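Local coordinates for protein peptidoglycan D,D-transpeptidase PbpA (Mycobacterium tuberculosis, PDB 3UN7) that probably cross-links the peptidoglycan of the mycobacterial cell wall as a membrane-anchored, penicillin-binding serine transpeptidase, at residues Pro191-Lys196 with Ser252-Phe257; Ser394-Ala399 with Ala412-Phe417. One frame throughout, in Å; residues are numbered along the deposited sequence.

Contact 1 of 2, residues Pro191-Lys196 with Ser252-Phe257; sequences PGSTFK and SCNTAF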
ATOM      1  N   PRO A 191      -7.943  -8.144   3.595  1.00 30.97           N
ATOM      2  CA  PRO A 191      -8.499  -6.886   3.093  1.00 30.61           C
ATOM      3  C   PRO A 191      -9.917  -6.599   3.615  1.00 31.57           C
ATOM      4  O   PRO A 191     -10.386  -5.458   3.544  1.00 30.59           O
ATOM      5  CB  PRO A 191      -8.527  -7.112   1.583  1.00 29.96           C
ATOM      6  CG  PRO A 191      -8.797  -8.600   1.463  1.00 30.64           C
ATOM      7  CD  PRO A 191      -7.970  -9.205   2.567  1.00 31.00           C
ATOM      8  N   GLY A 192     -10.589  -7.623   4.135  1.00 31.90           N
ATOM      9  CA  GLY A 192     -11.940  -7.455   4.655  1.00 33.08           C
ATOM     10  C   GLY A 192     -12.901  -6.839   3.653  1.00 33.13           C
ATOM     11  O   GLY A 192     -12.893  -7.197   2.480  1.00 32.38           O
ATOM     12  N   SER A 193     -13.724  -5.903   4.130  1.00 34.24           N
ATOM     13  CA  SER A 193     -14.740  -5.229   3.317  1.00 35.59           C
ATOM     14  C   SER A 193     -14.219  -4.552   2.046  1.00 35.01           C
ATOM     15  O   SER A 193     -14.980  -4.385   1.089  1.00 34.85           O
ATOM     16  CB  SER A 193     -15.479  -4.185   4.162  1.00 36.68           C
ATOM     17  OG  SER A 193     -16.083  -4.815   5.270  1.00 40.70           O
ATOM     18  N   THR A 194     -12.947  -4.148   2.030  1.00 34.16           N
ATOM     19  CA  THR A 194     -12.388  -3.537   0.809  1.00 33.41           C
ATOM     20  C   THR A 194     -12.425  -4.516  -0.378  1.00 33.21           C
ATOM     21  O   THR A 194     -12.492  -4.103  -1.543  1.00 32.08           O
ATOM     22  CB  THR A 194     -10.931  -3.001   0.981  1.00 33.00           C
ATOM     23  OG1 THR A 194     -10.070  -4.030   1.479  1.00 33.92           O
ATOM     24  CG2 THR A 194     -10.875  -1.764   1.897  1.00 32.99           C
ATOM     25  N   PHE A 195     -12.386  -5.815  -0.064  1.00 32.92           N
ATOM     26  CA  PHE A 195     -12.379  -6.869  -1.080  1.00 33.07           C
ATOM     27  C   PHE A 195     -13.700  -7.008  -1.832  1.00 33.45           C
ATOM     28  O   PHE A 195     -13.741  -7.605  -2.907  1.00 33.57           O
ATOM     29  CB  PHE A 195     -11.974  -8.220  -0.481  1.00 32.90           C
ATOM     30  CG  PHE A 195     -11.351  -9.154  -1.483  1.00 33.42           C
ATOM     31  CD1 PHE A 195     -10.140  -8.832  -2.091  1.00 32.20           C
ATOM     32  CD2 PHE A 195     -11.985 -10.331  -1.851  1.00 32.44           C
ATOM     33  CE1 PHE A 195      -9.570  -9.681  -3.022  1.00 34.20           C
ATOM     34  CE2 PHE A 195     -11.411 -11.180  -2.791  1.00 32.92           C
ATOM     35  CZ  PHE A 195     -10.197 -10.851  -3.367  1.00 33.23           C
ATOM     36  N   LYS A 196     -14.769  -6.428  -1.289  1.00 33.64           N
ATOM     37  CA  LYS A 196     -16.051  -6.364  -2.003  1.00 33.92           C
ATOM     38  C   LYS A 196     -15.907  -5.622  -3.337  1.00 33.49           C
ATOM     39  O   LYS A 196     -16.749  -5.741  -4.218  1.00 34.08           O
ATOM     40  CB  LYS A 196     -17.132  -5.725  -1.131  1.00 34.10           C
ATOM     41  CG  LYS A 196     -17.376  -6.449   0.178  1.00 35.26           C
ATOM     42  CD  LYS A 196     -18.286  -5.640   1.100  1.00 37.93           C
ATOM     43  CE  LYS A 196     -18.572  -6.386   2.389  1.00 38.89           C
ATOM     44  NZ  LYS A 196     -19.152  -5.472   3.421  1.00 42.02           N
ATOM     45  N   SER A 252     -22.199  -1.359   2.144  1.00 42.38           N
ATOM     46  CA  SER A 252     -21.238  -2.425   2.447  1.00 42.37           C
ATOM     47  C   SER A 252     -21.853  -3.561   3.284  1.00 42.78           C
ATOM     48  O   SER A 252     -21.291  -3.980   4.310  1.00 43.52           O
ATOM     49  CB  SER A 252     -19.977  -1.855   3.115  1.00 42.18           C
ATOM     50  OG  SER A 252     -18.911  -2.796   3.052  1.00 42.36           O
ATOM     51  N   CYS A 253     -23.000  -4.066   2.836  1.00 42.59           N
ATOM     52  CA  CYS A 253     -23.746  -5.060   3.605  1.00 42.50           C
ATOM     53  C   CYS A 253     -23.150  -6.436   3.369  1.00 41.38           C
ATOM     54  O   CYS A 253     -23.147  -6.918   2.248  1.00 41.63           O
ATOM     55  CB  CYS A 253     -25.222  -5.034   3.210  1.00 43.14           C
ATOM     56  SG  CYS A 253     -26.028  -3.443   3.527  1.00 45.38           S
ATOM     57  N   ASN A 254     -22.653  -7.066   4.430  1.00 40.94           N
ATOM     58  CA  ASN A 254     -21.955  -8.356   4.318  1.00 40.13           C
ATOM     59  C   ASN A 254     -22.737  -9.494   3.677  1.00 39.68           C
ATOM     60  O   ASN A 254     -22.206 -10.235   2.853  1.00 39.44           O
ATOM     61  CB  ASN A 254     -21.456  -8.827   5.687  1.00 40.68           C
ATOM     62  CG  ASN A 254     -20.263  -8.035   6.182  1.00 41.27           C
ATOM     63  OD1 ASN A 254     -19.482  -7.485   5.393  1.00 42.02           O
ATOM     64  ND2 ASN A 254     -20.112  -7.973   7.500  1.00 41.76           N
ATOM     65  N   THR A 255     -23.986  -9.662   4.091  1.00 39.46           N
ATOM     66  CA  THR A 255     -24.751 -10.841   3.679  1.00 39.26           C
ATOM     67  C   THR A 255     -25.068 -10.833   2.176  1.00 38.21           C
ATOM     68  O   THR A 255     -25.061 -11.883   1.521  1.00 38.28           O
ATOM     69  CB  THR A 255     -26.017 -11.023   4.540  1.00 39.85           C
ATOM     70  OG1 THR A 255     -26.864  -9.883   4.399  1.00 40.12           O
ATOM     71  CG2 THR A 255     -25.631 -11.190   6.015  1.00 40.36           C
ATOM     72  N   ALA A 256     -25.311  -9.640   1.643  1.00 37.17           N
ATOM     73  CA  ALA A 256     -25.475  -9.430   0.212  1.00 36.74           C
ATOM     74  C   ALA A 256     -24.245  -9.841  -0.600  1.00 36.08           C
ATOM     75  O   ALA A 256     -24.384 -10.397  -1.684  1.00 36.52           O
ATOM     76  CB  ALA A 256     -25.837  -7.972  -0.071  1.00 36.20           C
ATOM     77  N   PHE A 257     -23.043  -9.564  -0.090  1.00 35.46           N
ATOM     78  CA  PHE A 257     -21.828  -9.980  -0.792  1.00 34.92           C
ATOM     79  C   PHE A 257     -21.462 -11.455  -0.591  1.00 35.69           C
ATOM     80  O   PHE A 257     -20.850 -12.073  -1.468  1.00 35.70           O
ATOM     81  CB  PHE A 257     -20.679  -9.018  -0.505  1.00 34.83           C
ATOM     82  CG  PHE A 257     -20.843  -7.721  -1.224  1.00 34.59           C
ATOM     83  CD1 PHE A 257     -20.413  -7.597  -2.538  1.00 34.89           C
ATOM     84  CD2 PHE A 257     -21.521  -6.660  -0.631  1.00 34.76           C
ATOM     85  CE1 PHE A 257     -20.600  -6.413  -3.239  1.00 36.29           C
ATOM     86  CE2 PHE A 257     -21.715  -5.474  -1.327  1.00 37.24           C
ATOM     87  CZ  PHE A 257     -21.250  -5.354  -2.641  1.00 35.31           C
TER
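Lys196 NZ is gripped by three oxygens of the 252-257 segment, an example of how a turn and a helix start can together fix the end of one lysine arm. The shortest of the three bonds runs from Lys196 NZ to Ser252 OG, at 2.7 Å. The other two approaches differ. Lys196 NZ lies 2.8 Å from Ser252 O but stands above that carbonyl plane, 68° out of it. From Asn254 OD1 Lys196 NZ is likewise 2.8 Å away, tilted only 30° from the plane of the amide. Ser252 contributes both side chain and backbone because its OG lies anti to the backbone N (chi1 -163°), beside its own carbonyl carbon. Asn254, crossing the lysine at about a right angle, presents the oxygen of its amide, while ND2 turns to Glu230 O. Ser252 OG has a second partner in Lys395 NZ.

The lysine arm is extended beyond CG and runs past Phe257. Lys196 CB lies over one face of the Phe257 ring, 4.1 Å from the centroid in a CH-pi contact. Further along, Lys196 CD lies 3.8 Å from Phe257 CD2. The apolar part of the chain is thus steadied by an aromatic face while the tip is held by oxygens. Ser193 OG comes within 3.6 Å of Lys196 NZ and 4.1 Å of Ser252 OG, beside the polar cluster.

Positive phi at Ser252 makes it the C' residue of a Schellman motif closing helix 245-251, and Cys253, disulfide-bonded to Cys237, is the N-cap of helix 254-264. Ser193, the acyl-ester nucleophile by similarity, and Lys196 form the SXXK motif, and Ser252 to Asn254 form the SXN motif; their meeting is the active-site signature of penicillin-binding transpeptidases.

Contact 2 of 2, residues Ser394-Ala399 with Ala412-Phe417; sequences SKTGTA and AWYIAF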
ATOM      1  N   SER A 394     -14.104   5.869  -3.046  1.00 31.50           N
ATOM      2  CA  SER A 394     -13.458   5.136  -1.975  1.00 31.65           C
ATOM      3  C   SER A 394     -14.185   3.856  -1.596  1.00 32.14           C
ATOM      4  O   SER A 394     -15.308   3.608  -2.031  1.00 32.86           O
ATOM      5  CB  SER A 394     -13.346   6.039  -0.740  1.00 32.07           C
ATOM      6  OG  SER A 394     -14.616   6.179  -0.110  1.00 31.96           O
ATOM      7  N   LYS A 395     -13.522   3.049  -0.766  1.00 32.95           N
ATOM      8  CA  LYS A 395     -14.164   1.957  -0.052  1.00 33.71           C
ATOM      9  C   LYS A 395     -13.522   1.877   1.336  1.00 34.43           C
ATOM     10  O   LYS A 395     -12.307   1.700   1.439  1.00 33.15           O
ATOM     11  CB  LYS A 395     -13.992   0.629  -0.796  1.00 33.49           C
ATOM     12  CG  LYS A 395     -14.809  -0.528  -0.188  1.00 34.85           C
ATOM     13  CD  LYS A 395     -16.295  -0.376  -0.530  1.00 37.09           C
ATOM     14  CE  LYS A 395     -17.172  -1.421   0.158  1.00 38.41           C
ATOM     15  NZ  LYS A 395     -17.187  -1.251   1.633  1.00 41.60           N
ATOM     16  N   THR A 396     -14.327   2.012   2.394  1.00 35.20           N
ATOM     17  CA  THR A 396     -13.796   1.850   3.753  1.00 36.50           C
ATOM     18  C   THR A 396     -14.338   0.574   4.367  1.00 37.47           C
ATOM     19  O   THR A 396     -15.512   0.230   4.186  1.00 39.19           O
ATOM     20  CB  THR A 396     -14.021   3.090   4.691  1.00 37.02           C
ATOM     21  OG1 THR A 396     -15.086   2.850   5.607  1.00 41.73           O
ATOM     22  CG2 THR A 396     -14.304   4.339   3.925  1.00 34.88           C
ATOM     23  N   GLY A 397     -13.480  -0.166   5.059  1.00 37.73           N
ATOM     24  CA  GLY A 397     -13.954  -1.385   5.704  1.00 37.37           C
ATOM     25  C   GLY A 397     -13.091  -1.830   6.863  1.00 37.42           C
ATOM     26  O   GLY A 397     -12.110  -1.169   7.222  1.00 36.52           O
ATOM     27  N   THR A 398     -13.488  -2.945   7.455  1.00 36.89           N
ATOM     28  CA  THR A 398     -12.734  -3.568   8.521  1.00 37.50           C
ATOM     29  C   THR A 398     -12.358  -4.959   8.067  1.00 37.29           C
ATOM     30  O   THR A 398     -12.929  -5.478   7.110  1.00 36.15           O
ATOM     31  CB  THR A 398     -13.555  -3.713   9.816  1.00 38.37           C
ATOM     32  OG1 THR A 398     -14.659  -4.581   9.570  1.00 38.57           O
ATOM     33  CG2 THR A 398     -14.082  -2.389  10.274  1.00 39.03           C
ATOM     34  N   ALA A 399     -11.395  -5.545   8.771  1.00 37.68           N
ATOM     35  CA  ALA A 399     -10.899  -6.876   8.478  1.00 38.38           C
ATOM     36  C   ALA A 399     -10.533  -7.586   9.775  1.00 39.26           C
ATOM     37  O   ALA A 399      -9.628  -7.150  10.487  1.00 38.86           O
ATOM     38  CB  ALA A 399      -9.685  -6.789   7.563  1.00 37.54           C
ATOM     39  N   ALA A 412      -8.609  -1.593  10.147  1.00 32.97           N
ATOM     40  CA  ALA A 412      -9.433  -0.609   9.449  1.00 31.97           C
ATOM     41  C   ALA A 412      -8.704  -0.243   8.178  1.00 31.39           C
ATOM     42  O   ALA A 412      -7.532   0.124   8.225  1.00 30.82           O
ATOM     43  CB  ALA A 412      -9.639   0.614  10.305  1.00 32.38           C
ATOM     44  N   TRP A 413      -9.405  -0.358   7.054  1.00 29.98           N
ATOM     45  CA  TRP A 413      -8.863  -0.076   5.741  1.00 29.92           C
ATOM     46  C   TRP A 413      -9.624   1.076   5.109  1.00 29.72           C
ATOM     47  O   TRP A 413     -10.834   1.214   5.312  1.00 29.93           O
ATOM     48  CB  TRP A 413      -9.088  -1.260   4.815  1.00 29.59           C
ATOM     49  CG  TRP A 413      -8.169  -2.445   4.907  1.00 29.79           C
ATOM     50  CD1 TRP A 413      -8.415  -3.618   5.561  1.00 30.40           C
ATOM     51  CD2 TRP A 413      -6.911  -2.616   4.229  1.00 29.49           C
ATOM     52  NE1 TRP A 413      -7.368  -4.498   5.370  1.00 30.47           N
ATOM     53  CE2 TRP A 413      -6.441  -3.912   4.541  1.00 29.30           C
ATOM     54  CE3 TRP A 413      -6.133  -1.790   3.400  1.00 29.72           C
ATOM     55  CZ2 TRP A 413      -5.214  -4.407   4.061  1.00 30.82           C
ATOM     56  CZ3 TRP A 413      -4.899  -2.286   2.910  1.00 30.10           C
ATOM     57  CH2 TRP A 413      -4.461  -3.582   3.245  1.00 29.55           C
ATOM     58  N   TYR A 414      -8.918   1.862   4.299  1.00 29.21           N
ATOM     59  CA  TYR A 414      -9.535   2.826   3.389  1.00 28.91           C
ATOM     60  C   TYR A 414      -8.751   2.738   2.095  1.00 28.94           C
ATOM     61  O   TYR A 414      -7.536   2.864   2.104  1.00 29.16           O
ATOM     62  CB  TYR A 414      -9.410   4.230   3.958  1.00 29.66           C
ATOM     63  CG  TYR A 414     -10.040   5.369   3.161  1.00 29.67           C
ATOM     64  CD1 TYR A 414     -11.424   5.575   3.165  1.00 29.61           C
ATOM     65  CD2 TYR A 414      -9.239   6.280   2.469  1.00 30.11           C
ATOM     66  CE1 TYR A 414     -11.993   6.650   2.477  1.00 29.26           C
ATOM     67  CE2 TYR A 414      -9.782   7.343   1.786  1.00 29.06           C
ATOM     68  CZ  TYR A 414     -11.155   7.517   1.777  1.00 30.65           C
ATOM     69  OH  TYR A 414     -11.661   8.586   1.097  1.00 32.91           O
ATOM     70  N   ILE A 415      -9.436   2.491   0.984  1.00 28.78           N
ATOM     71  CA  ILE A 415      -8.803   2.584  -0.327  1.00 28.13           C
ATOM     72  C   ILE A 415      -9.573   3.603  -1.161  1.00 28.52           C
ATOM     73  O   ILE A 415     -10.796   3.697  -1.042  1.00 28.16           O
ATOM     74  CB  ILE A 415      -8.652   1.213  -1.043  1.00 27.80           C
ATOM     75  CG1 ILE A 415     -10.011   0.539  -1.294  1.00 29.33           C
ATOM     76  CG2 ILE A 415      -7.752   0.276  -0.213  1.00 26.64           C
ATOM     77  CD1 ILE A 415      -9.929  -0.632  -2.289  1.00 27.55           C
ATOM     78  N   ALA A 416      -8.860   4.387  -1.970  1.00 28.26           N
ATOM     79  CA  ALA A 416      -9.505   5.541  -2.600  1.00 29.84           C
ATOM     80  C   ALA A 416      -8.720   6.103  -3.756  1.00 29.94           C
ATOM     81  O   ALA A 416      -7.536   5.822  -3.910  1.00 30.54           O
ATOM     82  CB  ALA A 416      -9.773   6.643  -1.557  1.00 29.98           C
ATOM     83  N   PHE A 417      -9.407   6.869  -4.592  1.00 30.82           N
ATOM     84  CA  PHE A 417      -8.751   7.659  -5.621  1.00 30.95           C
ATOM     85  C   PHE A 417      -9.504   8.959  -5.874  1.00 31.89           C
ATOM     86  O   PHE A 417     -10.675   9.080  -5.532  1.00 31.94           O
ATOM     87  CB  PHE A 417      -8.500   6.840  -6.898  1.00 30.20           C
ATOM     88  CG  PHE A 417      -9.734   6.296  -7.545  1.00 30.76           C
ATOM     89  CD1 PHE A 417     -10.391   7.025  -8.535  1.00 30.51           C
ATOM     90  CD2 PHE A 417     -10.217   5.022  -7.208  1.00 27.95           C
ATOM     91  CE1 PHE A 417     -11.526   6.503  -9.167  1.00 29.84           C
ATOM     92  CE2 PHE A 417     -11.346   4.497  -7.838  1.00 28.08           C
ATOM     93  CZ  PHE A 417     -12.000   5.239  -8.819  1.00 28.70           C
TER
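The Tyr414 ring meets the 394-399 strand along an edge, where Thr396 CG2 lies near the ring plane only 3.2 Å from Tyr414 CD1, and Ser394 CB comes obliquely to within 3.5 Å of Tyr414 CE1. Tyr414 CG is anti to its backbone N (chi1 -178°), which lays the ring alongside the strand toward both residues. The Thr396 contact is very tight, and the unstaggered chi1 of that threonine makes its detail doubtful. On the other face of the sheet the Trp413 indole is touched at its edge by Ala399 CB, 3.9 Å from Trp413 NE1, and Ile415 CG1 packs 4.0 Å from Lys395 CB. The bent Lys395 chain carries NZ away from the 412-417 strand to Ser252 OG.

The backbones run antiparallel, at 179°. Lys395 with Ile415 and Gly397 with Trp413 are hydrogen-bonded pairs, each closed by two N-H to O bonds; the straightest, Trp413 N to Gly397 O, measures 2.8 Å. The alternate non-hydrogen-bonded pairs bring side chains together, as where Ser394 CB meets Ala416 CB at 3.7 Å.

Lys395, Thr396 and Gly397 form the KTG motif of the family, carried on an outermost strand of a five-stranded antiparallel sheet. Ser394 OG and Tyr414 OH both bond to Glu378 OE1, and Trp413 NE1 bonds to Pro190 O. Tyr414 and Ala416 face helix 446-458, Trp413 and Ile415 face helix 317-328, and strand 425-431 flanks strand 411-418.

How the contacts relate
Both contacts are buried, and they illustrate how a probable catalytic centre is assembled from pieces of different architecture. Contact 1 joins a short 3-10 turn to a helix start in the helical part of the transpeptidase domain, and side-chain polar bonds dominate it. Contact 2 joins two strands of a hairpin, held chiefly by regular backbone bonds with apolar and aromatic packing on either face. Their centres are about 11 Å apart, and they meet directly: Ser193 N lies 3.1 Å from Thr398 O, a probable hydrogen bond, and Thr194 CG2 packs against Trp413 CB. Together they gather the SXXK, SXN and KTG motifs round one site.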